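Local structure of NAD(FAD)-dependent dehydrogenase, NirB-family (N-terminal domain) (Clostridium acetobutylicum, 3KLJ) at residues N39-Y43 against L44-R48; K140-C143 against K144-G147; A280-Q283 against G284-A287; M341-N345 against K346-A350; I353-V356 against S357-T360. The protein catalyses the NADH-dependent reduction of rubredoxin with one bound FAD, passing electrons into the chains that scavenge dioxygen in this anaerobe. All blocks are in the same frame, centred on the assembly; numbering follows the deposited sequence.

Interaction 1. Residues N39-Y43 against L44-R48; sequences NSEKY and LPYYR. With FAD (flavin-adenine dinucleotide), chain B.
N39 to R48 runs through the loop between strand 35-38 and helix 51-56, with an inverse gamma turn centred on Y47, and brings E41 near Y46 and R48. E41 splits its carboxylate oxygens between partners. OE1 of E41 takes a very short hydrogen bond, 2.5 Å, from OH of Y46. OE1 lies at the edge of the Y46 ring, in its plane, and the carboxylate plane stands 80° from the ring plane. OE2 forms a salt bridge with R48, at 2.9 Å from NH1 and close to the guanidinium plane. NH2 of R48 adds a hydrogen bond of 2.9 Å to OH of Y46, tilted from that plane. OH of Y46 also accepts from the backbone N of Y133. CB of Y43 packs against CD1 of Y46 at 4.2 Å. This loop of the FAD-binding domain lines the adenosine half of the cofactor site. R48 reaches the phosphate with CG anti to the backbone N (chi1 -165°), and its NE donates to FAD O2A at 2.7 Å, nearly straight (167°). Ribose O3B of FAD sits 2.8 Å from OE2 of E41 and 3.0 Å from OD1 of N39. The neighbouring hydroxyl, O2B, is bonded to OG of S40, though at 2.4 Å the modelled length is doubtful. O of Y131 accepts from NH2 of R48, and its OH is hydrogen-bonded to FAD.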
# COMPACT_ATOMS: atom_id res chain seq x y z
N ASN A 39 -0.67 14.38 -13.53
CA ASN A 39 -0.15 14.07 -12.19
C ASN A 39 -0.08 15.26 -11.25
O ASN A 39 0.47 16.31 -11.61
CB ASN A 39 1.20 13.38 -12.25
CG ASN A 39 1.56 12.64 -10.95
OD1 ASN A 39 0.75 11.86 -10.39
ND2 ASN A 39 2.76 12.87 -10.48
N SER A 40 -0.61 15.08 -10.04
CA SER A 40 -0.67 16.14 -9.03
C SER A 40 0.71 16.51 -8.48
O SER A 40 0.93 17.65 -8.07
CB SER A 40 -1.60 15.74 -7.89
OG SER A 40 -1.09 14.61 -7.19
N GLU A 41 1.64 15.55 -8.49
CA GLU A 41 3.01 15.76 -8.02
C GLU A 41 3.88 16.40 -9.11
O GLU A 41 3.52 16.38 -10.29
CB GLU A 41 3.65 14.45 -7.55
CG GLU A 41 2.81 13.63 -6.56
CD GLU A 41 3.59 12.46 -5.94
OE1 GLU A 41 4.76 12.64 -5.58
OE2 GLU A 41 3.01 11.37 -5.80
N LYS A 42 5.03 16.94 -8.72
CA LYS A 42 5.94 17.57 -9.68
C LYS A 42 6.99 16.60 -10.23
O LYS A 42 7.92 17.02 -10.93
CB LYS A 42 6.58 18.84 -9.10
CG LYS A 42 7.22 18.69 -7.73
CD LYS A 42 7.72 20.04 -7.20
CE LYS A 42 7.94 19.99 -5.69
NZ LYS A 42 6.65 19.99 -4.94
N TYR A 43 6.80 15.32 -9.94
CA TYR A 43 7.73 14.26 -10.34
C TYR A 43 7.05 13.24 -11.24
O TYR A 43 5.84 13.00 -11.12
CB TYR A 43 8.34 13.56 -9.10
CG TYR A 43 8.79 14.53 -8.03
CD1 TYR A 43 9.92 15.33 -8.22
CD2 TYR A 43 8.07 14.68 -6.84
CE1 TYR A 43 10.33 16.25 -7.26
CE2 TYR A 43 8.48 15.59 -5.87
CZ TYR A 43 9.61 16.37 -6.08
OH TYR A 43 10.02 17.27 -5.13
N LEU A 44 7.82 12.66 -12.15
CA LEU A 44 7.38 11.52 -12.95
C LEU A 44 7.07 10.31 -12.06
O LEU A 44 7.44 10.31 -10.88
CB LEU A 44 8.47 11.16 -13.97
CG LEU A 44 8.45 11.80 -15.38
CD1 LEU A 44 7.34 12.83 -15.63
CD2 LEU A 44 9.81 12.32 -15.80
N PRO A 45 6.36 9.29 -12.60
CA PRO A 45 6.10 8.08 -11.83
C PRO A 45 7.34 7.50 -11.17
O PRO A 45 8.37 7.31 -11.82
CB PRO A 45 5.56 7.12 -12.89
CG PRO A 45 4.78 8.01 -13.79
CD PRO A 45 5.52 9.35 -13.81
N TYR A 46 7.23 7.22 -9.88
CA TYR A 46 8.35 6.63 -9.14
C TYR A 46 7.92 5.43 -8.31
O TYR A 46 6.73 5.26 -8.00
CB TYR A 46 9.04 7.69 -8.28
CG TYR A 46 8.15 8.45 -7.31
CD1 TYR A 46 7.56 9.68 -7.68
CD2 TYR A 46 7.91 7.98 -6.02
CE1 TYR A 46 6.77 10.40 -6.78
CE2 TYR A 46 7.12 8.68 -5.12
CZ TYR A 46 6.56 9.90 -5.50
OH TYR A 46 5.78 10.59 -4.60
N TYR A 47 8.90 4.59 -7.97
CA TYR A 47 8.66 3.37 -7.22
C TYR A 47 8.44 3.73 -5.76
O TYR A 47 9.36 3.68 -4.93
CB TYR A 47 9.84 2.39 -7.37
CG TYR A 47 9.45 0.95 -7.10
CD1 TYR A 47 9.54 0.41 -5.82
CD2 TYR A 47 8.98 0.14 -8.13
CE1 TYR A 47 9.17 -0.91 -5.57
CE2 TYR A 47 8.62 -1.18 -7.90
CZ TYR A 47 8.72 -1.70 -6.61
OH TYR A 47 8.35 -2.99 -6.36
N ARG A 48 7.20 4.13 -5.47
CA ARG A 48 6.80 4.64 -4.15
C ARG A 48 7.27 3.81 -2.92
O ARG A 48 7.66 4.41 -1.92
CB ARG A 48 5.28 4.88 -4.11
CG ARG A 48 4.77 5.74 -2.93
CD ARG A 48 3.24 6.00 -3.03
NE ARG A 48 2.89 6.66 -4.30
CZ ARG A 48 3.17 7.93 -4.59
NH1 ARG A 48 2.83 8.43 -5.77
NH2 ARG A 48 3.77 8.72 -3.71
PA FAD B . -0.04 6.04 -6.31
O1A FAD B . -0.56 6.70 -5.07
O2A FAD B . 1.35 5.47 -6.13
O5B FAD B . -0.05 7.08 -7.52
C5B FAD B . -1.20 7.86 -7.80
C4B FAD B . -0.76 9.23 -8.31
O4B FAD B . -1.91 9.98 -8.70
C3B FAD B . -0.08 10.04 -7.21
O3B FAD B . 1.16 10.54 -7.70
C2B FAD B . -1.04 11.16 -6.88
O2B FAD B . -0.38 12.37 -6.58
C1B FAD B . -1.84 11.29 -8.17
N9A FAD B . -3.18 11.86 -7.98
C8A FAD B . -4.02 11.69 -6.91
N7A FAD B . -5.16 12.39 -7.14
C5A FAD B . -5.07 13.00 -8.34
C6A FAD B . -5.94 13.83 -9.04
N6A FAD B . -6.99 14.38 -8.43
N1A FAD B . -5.54 14.32 -10.28
C2A FAD B . -4.31 13.99 -10.81
N3A FAD B . -3.45 13.17 -10.10
C4A FAD B . -3.83 12.68 -8.88
N1 FAD B . 3.26 -1.73 -1.63
C2 FAD B . 3.73 -3.03 -1.64
O2 FAD B . 3.17 -3.86 -2.33
N3 FAD B . 4.83 -3.39 -0.89
C4 FAD B . 5.47 -2.45 -0.11
O4 FAD B . 6.44 -2.81 0.56
C4X FAD B . 5.00 -1.13 -0.08
N5 FAD B . 5.63 -0.17 0.69
C5X FAD B . 5.16 1.14 0.71
C6 FAD B . 5.80 2.10 1.50
C7 FAD B . 5.32 3.42 1.50
C7M FAD B . 5.99 4.47 2.34
C8 FAD B . 4.20 3.77 0.73
C8M FAD B . 3.66 5.17 0.72
C9 FAD B . 3.57 2.80 -0.04
C9A FAD B . 4.05 1.48 -0.06
N10 FAD B . 3.41 0.52 -0.84
C10 FAD B . 3.89 -0.78 -0.85
C1' FAD B . 2.21 0.88 -1.65
C2' FAD B . 2.54 1.14 -3.10
O2' FAD B . 3.36 2.29 -3.17
C3' FAD B . 1.22 1.38 -3.82
O3' FAD B . 0.47 0.19 -3.83
C4' FAD B . 1.40 1.85 -5.25
O4' FAD B . 2.19 3.03 -5.30
C5' FAD B . 0.03 2.17 -5.83
O5' FAD B . 0.22 2.78 -7.07
P FAD B . -0.93 3.68 -7.71
O1P FAD B . -0.47 4.16 -9.07
O2P FAD B . -2.25 2.94 -7.71
O3P FAD B . -1.12 4.91 -6.69

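Interaction 2. Residues K140-C143 against K144-G147; sequences KDEC and KNKG
N of K146 donates to O of E142 in a short, nearly straight backbone bond, 2.6 Å long with 168° at the hydrogen. It belongs to the last turns of helix 133-146, where each carbonyl accepts from the amide four residues on. N of N145 bonds to O of D141 at 2.9 Å. N of K144 bonds weakly to O of K140. The ladder finishes with N of G147, which bonds to O of C143 at 2.9 Å. G147 is the first residue past the helix and has a positive phi of 98°, so the chain turns away here.

The side chains add looser charge pairing. The E142 chain bends at its second torsion (chi2 -63°) and swings its carboxylate back over the K146 side chain. OE1 of E142 forms a long salt bridge, 3.6 Å, with NZ of K146. The same oxygen lies 3.5 Å from CG of K146, so it rests along the lysine chain as well as near its end. K140 and K144 run side by side in the same direction. NZ of K140 is hydrogen-bonded to N58. NZ of K144 stays 4.2 Å from OD1 of D141, opposite in charge but beyond a salt bridge.

Most of this turn is surface, but C143 is buried. C143 and E142 touch C222 on strand 222-225. A disulfide between C143 and C222 is known for this protein, yet here SG of C143 is not joined to C222.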
# COMPACT_ATOMS: atom_id res chain seq x y z
N LYS A 140 12.64 13.88 6.60
CA LYS A 140 14.10 13.92 6.68
C LYS A 140 14.58 15.12 7.50
O LYS A 140 15.38 14.97 8.42
CB LYS A 140 14.73 13.99 5.29
CG LYS A 140 14.90 12.65 4.58
CD LYS A 140 15.92 12.76 3.46
CE LYS A 140 17.34 12.65 4.00
NZ LYS A 140 18.34 13.10 3.00
N ASP A 141 14.04 16.29 7.17
CA ASP A 141 14.49 17.55 7.75
C ASP A 141 14.03 17.78 9.18
O ASP A 141 14.79 18.32 9.98
CB ASP A 141 14.08 18.73 6.86
CG ASP A 141 14.91 18.82 5.60
OD1 ASP A 141 14.88 17.85 4.81
OD2 ASP A 141 15.59 19.85 5.40
N GLU A 142 12.80 17.38 9.51
CA GLU A 142 12.33 17.53 10.88
C GLU A 142 13.11 16.62 11.83
O GLU A 142 13.41 17.03 12.96
CB GLU A 142 10.83 17.30 11.01
CG GLU A 142 9.99 18.57 11.13
CD GLU A 142 10.28 19.39 12.38
OE1 GLU A 142 9.51 19.32 13.37
OE2 GLU A 142 11.29 20.12 12.38
N CYS A 143 13.44 15.42 11.37
CA CYS A 143 14.24 14.46 12.14
C CYS A 143 15.62 15.02 12.49
O CYS A 143 16.09 14.85 13.62
CB CYS A 143 14.37 13.12 11.41
SG CYS A 143 12.83 12.18 11.34
N LYS A 144 16.27 15.70 11.54
CA LYS A 144 17.53 16.40 11.82
C LYS A 144 17.31 17.59 12.75
O LYS A 144 18.12 17.86 13.63
CB LYS A 144 18.19 16.90 10.52
CG LYS A 144 18.55 15.81 9.51
CD LYS A 144 19.51 16.36 8.45
CE LYS A 144 19.46 15.56 7.16
NZ LYS A 144 18.30 15.96 6.33
N ASN A 145 16.20 18.29 12.54
CA ASN A 145 15.84 19.50 13.29
C ASN A 145 15.44 19.21 14.75
O ASN A 145 15.92 19.86 15.68
CB ASN A 145 14.71 20.23 12.53
CG ASN A 145 14.28 21.54 13.18
OD1 ASN A 145 13.09 21.85 13.20
ND2 ASN A 145 15.23 22.33 13.67
N LYS A 146 14.57 18.22 14.94
CA LYS A 146 14.08 17.83 16.27
C LYS A 146 15.07 16.91 16.98
O LYS A 146 15.21 16.98 18.21
CB LYS A 146 12.71 17.15 16.16
CG LYS A 146 11.54 18.10 15.89
CD LYS A 146 10.87 18.52 17.19
CE LYS A 146 9.50 19.12 16.93
NZ LYS A 146 9.58 20.60 16.75
N GLY A 147 15.74 16.05 16.21
CA GLY A 147 16.75 15.15 16.77
C GLY A 147 16.27 13.74 17.03
O GLY A 147 17.08 12.86 17.33

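Interaction 3. Residues A280-Q283 against G284-A287; sequences ANKQ and GEVA
NZ of K282 donates to OE1 of E285 at 2.7 Å, a salt bridge between residues three apart on helix 277-291. The lysine does not run straight to it. Its chain bends at chi2, chi3 and chi4, which curls the amino group toward the next turn, beside E285 and V286. The glutamate is simpler. Its CG lies anti to the backbone N (chi1 176°) and the chain continues extended. NZ meets OE1 from above the carboxylate plane, 57° out of it. CE of K282 is also near OE1 of E285, at 3.5 Å. The folded lysine lies across V286 too, with NZ of K282 3.5 Å from CG2 of that valine. The charged pair therefore has an apolar group next to it.

Four regular helical bonds underlie these side chains. N of G284 donates to O of A280 at 2.8 Å. E285, V286 and A287 likewise donate to N281, K282 and Q283. O of N281 has a second partner, OG of S23.

The polar end of buried Q283 looks to another part of the fold, where its OE1 accepts from the backbone N of G264. A280 belongs to the FAD pocket and touches the cofactor. The side chains of A280 and E285 lie against helix 19-28, the helix after the first strand of the FAD-binding domain. Q283 packs on A267 and F269 of strand 267-269, while K282 touches the loop at I301.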
# COMPACT_ATOMS: atom_id res chain seq x y z
N ALA A 280 -1.02 -2.75 -8.56
CA ALA A 280 -1.00 -1.50 -9.32
C ALA A 280 -0.45 -1.70 -10.72
O ALA A 280 -1.05 -1.27 -11.71
CB ALA A 280 -0.19 -0.43 -8.57
N ASN A 281 0.71 -2.35 -10.80
CA ASN A 281 1.34 -2.65 -12.07
C ASN A 281 0.43 -3.48 -12.98
O ASN A 281 0.24 -3.15 -14.15
CB ASN A 281 2.66 -3.40 -11.84
CG ASN A 281 3.71 -2.53 -11.17
OD1 ASN A 281 4.52 -3.02 -10.37
ND2 ASN A 281 3.69 -1.24 -11.47
N LYS A 282 -0.14 -4.55 -12.43
CA LYS A 282 -0.91 -5.49 -13.23
C LYS A 282 -2.30 -4.95 -13.59
O LYS A 282 -2.78 -5.14 -14.71
CB LYS A 282 -1.02 -6.83 -12.51
CG LYS A 282 -0.52 -8.03 -13.31
CD LYS A 282 -1.69 -8.78 -13.99
CE LYS A 282 -1.61 -8.74 -15.52
NZ LYS A 282 -1.68 -7.35 -16.06
N GLN A 283 -2.96 -4.27 -12.65
CA GLN A 283 -4.23 -3.62 -12.98
C GLN A 283 -4.04 -2.46 -13.95
O GLN A 283 -4.84 -2.28 -14.87
CB GLN A 283 -5.01 -3.18 -11.74
CG GLN A 283 -5.58 -4.36 -10.92
CD GLN A 283 -6.34 -3.90 -9.69
OE1 GLN A 283 -6.21 -2.74 -9.26
NE2 GLN A 283 -7.11 -4.81 -9.09
N GLY A 284 -2.99 -1.66 -13.75
CA GLY A 284 -2.67 -0.58 -14.70
C GLY A 284 -2.49 -1.11 -16.12
O GLY A 284 -3.05 -0.56 -17.07
N GLU A 285 -1.72 -2.18 -16.25
CA GLU A 285 -1.54 -2.87 -17.53
C GLU A 285 -2.88 -3.30 -18.18
O GLU A 285 -3.13 -3.01 -19.35
CB GLU A 285 -0.61 -4.07 -17.34
CG GLU A 285 -0.45 -4.90 -18.61
CD GLU A 285 0.38 -6.15 -18.41
OE1 GLU A 285 0.60 -6.60 -17.26
OE2 GLU A 285 0.82 -6.70 -19.44
N VAL A 286 -3.73 -3.99 -17.43
CA VAL A 286 -5.03 -4.46 -17.97
C VAL A 286 -5.91 -3.28 -18.44
O VAL A 286 -6.52 -3.34 -19.51
CB VAL A 286 -5.76 -5.41 -16.97
CG1 VAL A 286 -7.24 -5.63 -17.37
CG2 VAL A 286 -5.04 -6.75 -16.89
N ALA A 287 -5.94 -2.21 -17.65
CA ALA A 287 -6.68 -1.00 -17.99
C ALA A 287 -6.20 -0.35 -19.30
O ALA A 287 -7.02 0.03 -20.13
CB ALA A 287 -6.63 0.01 -16.83

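Interaction 4. Residues M341-N345 against K346-A350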
# COMPACT_ATOMS: atom_id res chain seq x y z
N MET A 341 -4.61 -21.51 12.11
CA MET A 341 -6.01 -21.51 12.55
C MET A 341 -6.88 -22.37 11.62
O MET A 341 -6.86 -22.20 10.40
CB MET A 341 -6.55 -20.08 12.63
CG MET A 341 -5.75 -19.19 13.57
SD MET A 341 -6.34 -17.49 13.69
CE MET A 341 -5.34 -16.89 15.05
N LEU A 342 -7.62 -23.30 12.22
CA LEU A 342 -8.40 -24.26 11.45
C LEU A 342 -9.88 -23.94 11.42
O LEU A 342 -10.44 -23.44 12.40
CB LEU A 342 -8.20 -25.68 11.99
CG LEU A 342 -7.02 -26.46 11.41
CD1 LEU A 342 -5.69 -25.95 11.94
CD2 LEU A 342 -7.19 -27.94 11.71
N LYS A 343 -10.49 -24.22 10.29
CA LYS A 343 -11.94 -24.25 10.17
C LYS A 343 -12.31 -25.65 9.72
O LYS A 343 -12.23 -25.97 8.53
CB LYS A 343 -12.43 -23.18 9.19
CG LYS A 343 -13.88 -22.76 9.41
CD LYS A 343 -14.02 -21.24 9.31
CE LYS A 343 -13.46 -20.54 10.55
NZ LYS A 343 -13.29 -19.08 10.35
N GLU A 344 -12.67 -26.48 10.69
CA GLU A 344 -12.93 -27.91 10.48
C GLU A 344 -11.63 -28.65 10.19
O GLU A 344 -10.75 -28.74 11.06
CB GLU A 344 -13.97 -28.15 9.37
CG GLU A 344 -15.37 -27.62 9.62
CD GLU A 344 -16.08 -28.33 10.76
OE1 GLU A 344 -15.87 -27.94 11.93
OE2 GLU A 344 -16.86 -29.28 10.48
N ASN A 345 -11.51 -29.17 8.97
CA ASN A 345 -10.29 -29.87 8.57
C ASN A 345 -9.50 -29.08 7.52
O ASN A 345 -8.67 -29.63 6.78
CB ASN A 345 -10.61 -31.29 8.11
CG ASN A 345 -11.15 -32.14 9.24
OD1 ASN A 345 -12.17 -31.81 9.85
ND2 ASN A 345 -10.47 -33.25 9.53
N LYS A 346 -9.74 -27.77 7.50
CA LYS A 346 -9.07 -26.87 6.57
C LYS A 346 -8.31 -25.80 7.34
O LYS A 346 -8.72 -25.41 8.43
CB LYS A 346 -10.10 -26.23 5.64
CG LYS A 346 -10.96 -27.25 4.90
CD LYS A 346 -11.58 -26.68 3.64
CE LYS A 346 -12.04 -27.80 2.72
NZ LYS A 346 -12.45 -27.30 1.38
N ILE A 347 -7.18 -25.35 6.80
CA ILE A 347 -6.50 -24.20 7.36
C ILE A 347 -7.17 -22.95 6.79
O ILE A 347 -7.19 -22.74 5.58
CB ILE A 347 -4.99 -24.20 7.07
CG1 ILE A 347 -4.34 -25.51 7.54
CG2 ILE A 347 -4.32 -22.99 7.72
CD1 ILE A 347 -2.88 -25.65 7.14
N ASP A 348 -7.74 -22.14 7.69
CA ASP A 348 -8.46 -20.93 7.32
C ASP A 348 -7.56 -19.70 7.37
O ASP A 348 -7.74 -18.76 6.59
CB ASP A 348 -9.67 -20.72 8.25
CG ASP A 348 -10.55 -19.55 7.82
OD1 ASP A 348 -11.09 -19.59 6.70
OD2 ASP A 348 -10.70 -18.59 8.60
N ALA A 349 -6.62 -19.70 8.30
CA ALA A 349 -5.72 -18.57 8.48
C ALA A 349 -4.43 -19.01 9.15
O ALA A 349 -4.41 -19.95 9.96
CB ALA A 349 -6.38 -17.47 9.29
N ALA A 350 -3.35 -18.33 8.79
CA ALA A 350 -2.03 -18.63 9.35
C ALA A 350 -1.11 -17.44 9.21
O ALA A 350 -1.22 -16.66 8.25
CB ALA A 350 -1.43 -19.84 8.65
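K343 runs beside D348, the two side chains pointing the same way across the hairpin. CB of K343 lies 3.8 Å from CB of D348. CG is anti to the backbone N (chi1 -157°), and bends at chi2 and chi3 then turn the chain toward the aspartate. CD of K343 passes 4.1 Å from CG of D348, and CE of K343 passes 3.9 Å from OD2 of D348. At the tip, NZ of K343 forms a salt bridge with OD2 of D348 at 3.2 Å, coming from above the carboxylate plane (71° out of it). OD2 also accepts from ND2 of N323.

A classic beta bulge interrupts the pairing here: D348 and A349 both lie opposite M341, whose O accepts from N of D348 at 2.8 Å and from N of A349 at 3.3 Å. A type II' turn from K343 to K346 closes the hairpin.

The hairpin joins strands 337-343 and 346-353 of the antiparallel sheet in the C-terminal domain. Strand 327-332 flanks the first and strand 312-317 the second. I347 and A350 pack on L362 and I366 of helix 356-367, and L342 meets I381 of helix 378-382.

Interaction 5. Residues I353-V356 against S357-T360; sequences IGDV and SLGT
The carboxylate of D355 turns one face to L358. CB of L358 lies over that face, 3.6 Å from CG of D355. N of L358 comes to the same face and donates to OD2 of D355 at 3.2 Å, 72° out of the carboxylate plane. A water approaches OD2 of D355 from the other side of the plane and donates to it at 2.6 Å. That water also accepts from N of S357, at 2.8 Å, so OD2 serves one amide directly and a second through the water. The other oxygen, OD1, forms a salt bridge with K336. D355 reaches the amides with CG anti to its own N (chi1 -166°). Its carbonyl is used as well: N of G359 donates to O of D355 at 3.0 Å, almost straight (177°).

One residue on, O of V356 is gripped twice by T360. Both N and OG1 of T360 bond to O of V356 at 2.8 Å, and they come from opposite faces of the carbonyl plane. V356 also leans on S313 and I315 of strand 312-317, and L358 leans on I338 of strand 337-343. These residues link strand 346-353 to the helix that packs on the sheet of the C-terminal domain. An aspartate just before the first turn, its carboxylate accepting from the amide three residues on, is the classic N-cap, here of helix 356-367.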
# COMPACT_ATOMS: atom_id res chain seq x y z
N ILE A 353 6.29 -15.83 11.43
CA ILE A 353 7.35 -14.85 11.56
C ILE A 353 8.66 -15.64 11.50
O ILE A 353 8.83 -16.61 12.25
CB ILE A 353 7.27 -14.09 12.92
CG1 ILE A 353 5.85 -13.51 13.16
CG2 ILE A 353 8.34 -12.99 13.00
CD1 ILE A 353 5.67 -12.82 14.53
N GLY A 354 9.56 -15.27 10.59
CA GLY A 354 10.90 -15.84 10.55
C GLY A 354 11.07 -17.15 9.79
O GLY A 354 12.11 -17.80 9.93
N ASP A 355 10.08 -17.54 8.99
CA ASP A 355 10.22 -18.72 8.12
C ASP A 355 9.31 -18.58 6.90
O ASP A 355 8.20 -19.11 6.87
CB ASP A 355 9.93 -20.02 8.88
CG ASP A 355 10.37 -21.27 8.13
OD1 ASP A 355 10.42 -22.35 8.77
OD2 ASP A 355 10.67 -21.20 6.91
N VAL A 356 9.77 -17.83 5.91
CA VAL A 356 8.97 -17.56 4.72
C VAL A 356 8.65 -18.85 3.96
O VAL A 356 7.55 -18.97 3.40
CB VAL A 356 9.65 -16.52 3.79
CG1 VAL A 356 9.07 -16.56 2.38
CG2 VAL A 356 9.50 -15.14 4.38
N SER A 357 9.58 -19.80 3.95
CA SER A 357 9.35 -21.10 3.30
C SER A 357 8.13 -21.80 3.88
O SER A 357 7.31 -22.36 3.13
CB SER A 357 10.58 -22.00 3.41
OG SER A 357 10.34 -23.25 2.78
N LEU A 358 8.01 -21.80 5.21
CA LEU A 358 6.85 -22.41 5.86
C LEU A 358 5.58 -21.59 5.64
O LEU A 358 4.53 -22.15 5.31
CB LEU A 358 7.10 -22.63 7.35
CG LEU A 358 5.95 -23.26 8.15
CD1 LEU A 358 5.48 -24.61 7.61
CD2 LEU A 358 6.36 -23.39 9.60
N GLY A 359 5.67 -20.27 5.83
CA GLY A 359 4.52 -19.40 5.57
C GLY A 359 3.95 -19.63 4.17
O GLY A 359 2.73 -19.70 3.99
N THR A 360 4.84 -19.79 3.19
CA THR A 360 4.43 -20.04 1.81
C THR A 360 3.68 -21.38 1.65
O THR A 360 2.69 -21.46 0.91
CB THR A 360 5.65 -20.00 0.87
OG1 THR A 360 6.26 -18.69 0.96
CG2 THR A 360 5.26 -20.29 -0.59
O HOH W 1 12.13 -19.80 5.22

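In the fold
Interactions 1 and 3 frame the FAD site. Their centres are 17 Å apart and their nearest atoms about 5 Å, with interaction 1 at the ribose and phosphate and A280 of interaction 3 touching the same cofactor. Interaction 2 lies at the surface; its centre is 24 Å from that of interaction 1, and the side chain of K140 is about 12 Å from FAD. Interactions 4 and 5 belong to the C-terminal domain. Strand 346-353 leads from one into the other, and their centres are 17 Å apart. The side chain of V356 in interaction 5 is about 13 Å from FAD, whereas the centre of interaction 4 is 42 Å from that of interaction 1.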